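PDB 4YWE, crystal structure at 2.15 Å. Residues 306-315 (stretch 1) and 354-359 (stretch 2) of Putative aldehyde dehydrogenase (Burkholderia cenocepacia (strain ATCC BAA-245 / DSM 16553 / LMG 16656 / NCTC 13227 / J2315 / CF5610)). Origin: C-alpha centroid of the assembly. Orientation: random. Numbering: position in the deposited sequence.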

ATOM      1  N   LEU A 306      22.945  13.140  35.891  1.00 22.65           N
ATOM      2  CA  LEU A 306      21.978  12.095  35.571  1.00 22.70           C
ATOM      3  C   LEU A 306      22.340  10.773  36.248  1.00 24.12           C
ATOM      4  O   LEU A 306      21.457  10.014  36.648  1.00 22.56           O
ATOM      5  CB  LEU A 306      21.873  11.902  34.057  1.00 21.46           C
ATOM      6  CG  LEU A 306      20.833  10.888  33.576  1.00 23.31           C
ATOM      7  CD1 LEU A 306      19.462  11.204  34.158  1.00 24.89           C
ATOM      8  CD2 LEU A 306      20.771  10.856  32.056  1.00 23.59           C
ATOM      9  N   VAL A 307      23.636  10.503  36.374  1.00 22.70           N
ATOM     10  CA  VAL A 307      24.100   9.301  37.059  1.00 21.80           C
ATOM     11  C   VAL A 307      23.685   9.341  38.526  1.00 23.04           C
ATOM     12  O   VAL A 307      23.232   8.338  39.081  1.00 22.58           O
ATOM     13  CB  VAL A 307      25.627   9.130  36.920  1.00 20.19           C
ATOM     14  CG1 VAL A 307      26.152   8.129  37.940  1.00 21.16           C
ATOM     15  CG2 VAL A 307      25.983   8.691  35.508  1.00 19.52           C
ATOM     16  N   GLU A 308      23.825  10.509  39.148  1.00 21.41           N
ATOM     17  CA  GLU A 308      23.448  10.681  40.547  1.00 27.54           C
ATOM     18  C   GLU A 308      21.947  10.477  40.744  1.00 26.17           C
ATOM     19  O   GLU A 308      21.515   9.917  41.753  1.00 26.43           O
ATOM     20  CB  GLU A 308      23.863  12.066  41.049  1.00 30.67           C
ATOM     21  N   ARG A 309      21.155  10.931  39.778  1.00 27.13           N
ATOM     22  CA  ARG A 309      19.708  10.751  39.839  1.00 28.67           C
ATOM     23  C   ARG A 309      19.337   9.299  39.557  1.00 26.39           C
ATOM     24  O   ARG A 309      18.383   8.771  40.128  1.00 28.37           O
ATOM     25  CB  ARG A 309      19.002  11.687  38.854  1.00 32.13           C
ATOM     26  CG  ARG A 309      19.220  13.163  39.152  1.00 35.67           C
ATOM     27  CD  ARG A 309      18.519  14.060  38.143  1.00 35.20           C
ATOM     28  NE  ARG A 309      17.065  13.948  38.217  1.00 33.82           N
ATOM     29  CZ  ARG A 309      16.222  14.815  37.665  1.00 32.59           C
ATOM     30  NH1 ARG A 309      16.687  15.867  37.005  1.00 33.21           N
ATOM     31  NH2 ARG A 309      14.913  14.635  37.779  1.00 31.10           N
ATOM     32  N   LEU A 310      20.098   8.654  38.677  1.00 20.02           N
ATOM     33  CA  LEU A 310      19.903   7.235  38.406  1.00 23.53           C
ATOM     34  C   LEU A 310      20.326   6.415  39.621  1.00 24.99           C
ATOM     35  O   LEU A 310      19.719   5.391  39.934  1.00 19.62           O
ATOM     36  CB  LEU A 310      20.689   6.799  37.166  1.00 23.44           C
ATOM     37  CG  LEU A 310      20.143   7.208  35.796  1.00 24.12           C
ATOM     38  CD1 LEU A 310      21.157   6.903  34.703  1.00 25.35           C
ATOM     39  CD2 LEU A 310      18.830   6.504  35.511  1.00 19.63           C
ATOM     40  N   ALA A 311      21.368   6.880  40.304  1.00 20.45           N
ATOM     41  CA  ALA A 311      21.869   6.207  41.497  1.00 21.12           C
ATOM     42  C   ALA A 311      20.844   6.249  42.626  1.00 26.43           C
ATOM     43  O   ALA A 311      20.561   5.231  43.256  1.00 28.02           O
ATOM     44  CB  ALA A 311      23.180   6.832  41.947  1.00 21.54           C
ATOM     45  N   THR A 312      20.293   7.433  42.874  1.00 21.97           N
ATOM     46  CA  THR A 312      19.274   7.603  43.904  1.00 26.96           C
ATOM     47  C   THR A 312      18.053   6.741  43.599  1.00 24.72           C
ATOM     48  O   THR A 312      17.476   6.125  44.496  1.00 27.35           O
ATOM     49  CB  THR A 312      18.843   9.079  44.032  1.00 24.54           C
ATOM     50  OG1 THR A 312      19.981   9.887  44.350  1.00 23.71           O
ATOM     51  CG2 THR A 312      17.794   9.240  45.122  1.00 26.22           C
ATOM     52  N   ALA A 313      17.673   6.691  42.326  1.00 21.31           N
ATOM     53  CA  ALA A 313      16.526   5.897  41.896  1.00 25.75           C
ATOM     54  C   ALA A 313      16.769   4.404  42.102  1.00 28.11           C
ATOM     55  O   ALA A 313      15.881   3.680  42.553  1.00 30.20           O
ATOM     56  CB  ALA A 313      16.201   6.185  40.438  1.00 22.90           C
ATOM     57  N   PHE A 314      17.974   3.946  41.774  1.00 27.23           N
ATOM     58  CA  PHE A 314      18.311   2.532  41.904  1.00 24.48           C
ATOM     59  C   PHE A 314      18.380   2.085  43.362  1.00 25.84           C
ATOM     60  O   PHE A 314      18.057   0.941  43.677  1.00 20.88           O
ATOM     61  CB  PHE A 314      19.636   2.233  41.199  1.00 22.67           C
ATOM     62  CG  PHE A 314      19.473   1.734  39.791  1.00 21.85           C
ATOM     63  CD1 PHE A 314      18.998   2.571  38.794  1.00 20.64           C
ATOM     64  CD2 PHE A 314      19.792   0.426  39.464  1.00 21.89           C
ATOM     65  CE1 PHE A 314      18.846   2.113  37.500  1.00 18.85           C
ATOM     66  CE2 PHE A 314      19.643  -0.038  38.170  1.00 17.54           C
ATOM     67  CZ  PHE A 314      19.168   0.807  37.188  1.00 19.85           C
ATOM     68  N   ASN A 315      18.794   2.987  44.248  1.00 24.19           N
ATOM     69  CA  ASN A 315      18.862   2.678  45.675  1.00 24.94           C
ATOM     70  C   ASN A 315      17.477   2.411  46.262  1.00 24.68           C
ATOM     71  O   ASN A 315      17.344   1.712  47.266  1.00 25.49           O
ATOM     72  CB  ASN A 315      19.536   3.817  46.445  1.00 30.06           C
ATOM     73  CG  ASN A 315      21.036   3.860  46.232  1.00 34.66           C
ATOM     74  OD1 ASN A 315      21.682   2.825  46.067  1.00 34.34           O
ATOM     75  ND2 ASN A 315      21.601   5.062  46.241  1.00 37.31           N
TER
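Stretch 2, residues 354-359: MAAHGQ

Stretch 1 is helical, and the helix begins earlier in the chain. Its backbone hydrogen bonds run from residue i+4 back to residue i, from Leu310 N to Leu306 O (2.8 Å) through to Asn315 N to Ala311 O (3.0 Å). Stretch 2 is a strand from Met354 to His357, then leaves the strand at Gly358. The strand runs in broadly the same direction as the helix, with 35° between their N-to-C directions. The two axes approach to 6.4 Å, and alanines (Ala311, Ala355 and Ala356) lie where they meet. The CA atoms pair closely at two points, Ala311 with Ala356 (4.9 Å between CA and CA) and Asn315 with Gly358 (4.8 Å between CA and CA). Together the stretches bury 290 Å². No hydrogen bond links them, so the contact rests on packing.

Leu306 takes no part, and stretch 2 is out of its reach. Val307 makes the first contact. Its CA-to-CB bond points sideways, and Val307 CG1 lies 4.4 Å from Ala355 CB, a loose apolar contact. Glu308, Arg309 and Leu310 do not touch stretch 2. The side chain of Glu308 is modelled only to CB.

One turn after Val307, Ala311 meets the middle of the strand. Ala311 CB is 3.8 Å from Ala356 CB and 4.5 Å from Ala355 CB. The closest approach here involves the backbone: Ala311 O lies 3.2 Å from Ala356 CB. The methyl of Ala356 points toward the helix and sits right against this carbonyl. Ala355 also points toward the helix, so two successive strand residues do so. Ala355 has phi/psi of -62/-41, unlike the extended values of Ala356 (-165/165) and His357 (-156/155).

The CA-to-CB bonds of Thr312 and Ala313 point away, and neither residue makes contact. Thr312 OG1 instead donates a hydrogen bond to Glu308 O (3.0 Å), within the helix.

Phe314 points toward stretch 2 at its CA-to-CB bond, but the end of its side chain leads away. Contact is therefore made near the root of the side chain, with Phe314 CB 4.0 Å from Ala356 CB. The backbone carbonyl of Phe314 meets the residues further along stretch 2. Phe314 O is 3.4 Å from His357 C and 3.2 Å from Gly358 CA. Phe314 O is also 3.2 Å from Gly358 N, but the angle is too poor for a hydrogen bond. Gly358 has no side chain, and an ideal CB here would lie 3.5 Å from Phe314 O.

Asn315 closes the contact. Its CA-to-CB bond points away, yet the end of the side chain comes nearer. Asn315 OD1 lies 3.4 Å from Ala356 CB and 3.4 Å from His357 O. The second pair joins two acceptors and is no hydrogen bond. The CA-to-CB bond of His357 points away from the helix; His357 ND1 donates a hydrogen bond to Gly358 O (2.6 Å). Met354 and Gln359 make no contact with stretch 1.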

ATOM      1  N   MET A 354      30.282   0.381  40.786  1.00 22.84           N
ATOM      2  CA  MET A 354      28.839   0.227  40.883  1.00 25.78           C
ATOM      3  C   MET A 354      28.263   1.439  41.605  1.00 26.21           C
ATOM      4  O   MET A 354      28.379   1.559  42.825  1.00 28.16           O
ATOM      5  CB  MET A 354      28.470  -1.066  41.612  1.00 29.43           C
ATOM      6  CG  MET A 354      26.973  -1.270  41.787  1.00 30.54           C
ATOM      7  SD  MET A 354      26.566  -2.863  42.524  1.00 31.92           S
ATOM      8  CE  MET A 354      27.053  -3.979  41.209  1.00 29.29           C
ATOM      9  N   ALA A 355      27.658   2.341  40.838  1.00 25.87           N
ATOM     10  CA  ALA A 355      27.140   3.595  41.378  1.00 26.93           C
ATOM     11  C   ALA A 355      26.055   3.352  42.420  1.00 21.50           C
ATOM     12  O   ALA A 355      26.014   4.026  43.448  1.00 22.25           O
ATOM     13  CB  ALA A 355      26.603   4.470  40.253  1.00 20.66           C
ATOM     14  N   ALA A 356      25.184   2.386  42.151  1.00 20.98           N
ATOM     15  CA  ALA A 356      24.089   2.074  43.060  1.00 21.38           C
ATOM     16  C   ALA A 356      23.467   0.724  42.745  1.00 20.76           C
ATOM     17  O   ALA A 356      23.686   0.158  41.675  1.00 20.08           O
ATOM     18  CB  ALA A 356      23.030   3.158  43.003  1.00 21.26           C
ATOM     19  N   HIS A 357      22.685   0.214  43.689  1.00 21.17           N
ATOM     20  CA  HIS A 357      21.933  -1.014  43.481  1.00 26.88           C
ATOM     21  C   HIS A 357      20.721  -1.054  44.401  1.00 21.28           C
ATOM     22  O   HIS A 357      20.710  -0.419  45.454  1.00 22.07           O
ATOM     23  CB  HIS A 357      22.819  -2.244  43.710  1.00 20.99           C
ATOM     24  CG  HIS A 357      23.291  -2.398  45.123  1.00 22.00           C
ATOM     25  ND1 HIS A 357      22.492  -2.907  46.124  1.00 22.57           N
ATOM     26  CD2 HIS A 357      24.482  -2.115  45.700  1.00 27.55           C
ATOM     27  CE1 HIS A 357      23.170  -2.927  47.258  1.00 23.49           C
ATOM     28  NE2 HIS A 357      24.381  -2.453  47.027  1.00 23.53           N
ATOM     29  N   GLY A 358      19.698  -1.798  43.996  1.00 28.15           N
ATOM     30  CA  GLY A 358      18.530  -1.991  44.833  1.00 31.82           C
ATOM     31  C   GLY A 358      18.828  -2.966  45.953  1.00 35.57           C
ATOM     32  O   GLY A 358      19.972  -3.380  46.137  1.00 38.85           O
ATOM     33  N   GLN A 359      17.803  -3.340  46.707  1.00 42.48           N
ATOM     34  CA  GLN A 359      17.988  -4.324  47.763  1.00 47.41           C
ATOM     35  C   GLN A 359      16.823  -5.299  47.821  1.00 44.71           C
ATOM     36  O   GLN A 359      15.658  -4.904  47.751  1.00 42.40           O
ATOM     37  CB  GLN A 359      18.171  -3.638  49.119  1.00 54.59           C
ATOM     38  CG  GLN A 359      18.565  -4.593  50.239  1.00 60.02           C
ATOM     39  CD  GLN A 359      19.331  -3.913  51.356  1.00 60.78           C
ATOM     40  OE1 GLN A 359      19.260  -2.695  51.522  1.00 60.94           O
ATOM     41  NE2 GLN A 359      20.076  -4.698  52.128  1.00 60.60           N
TER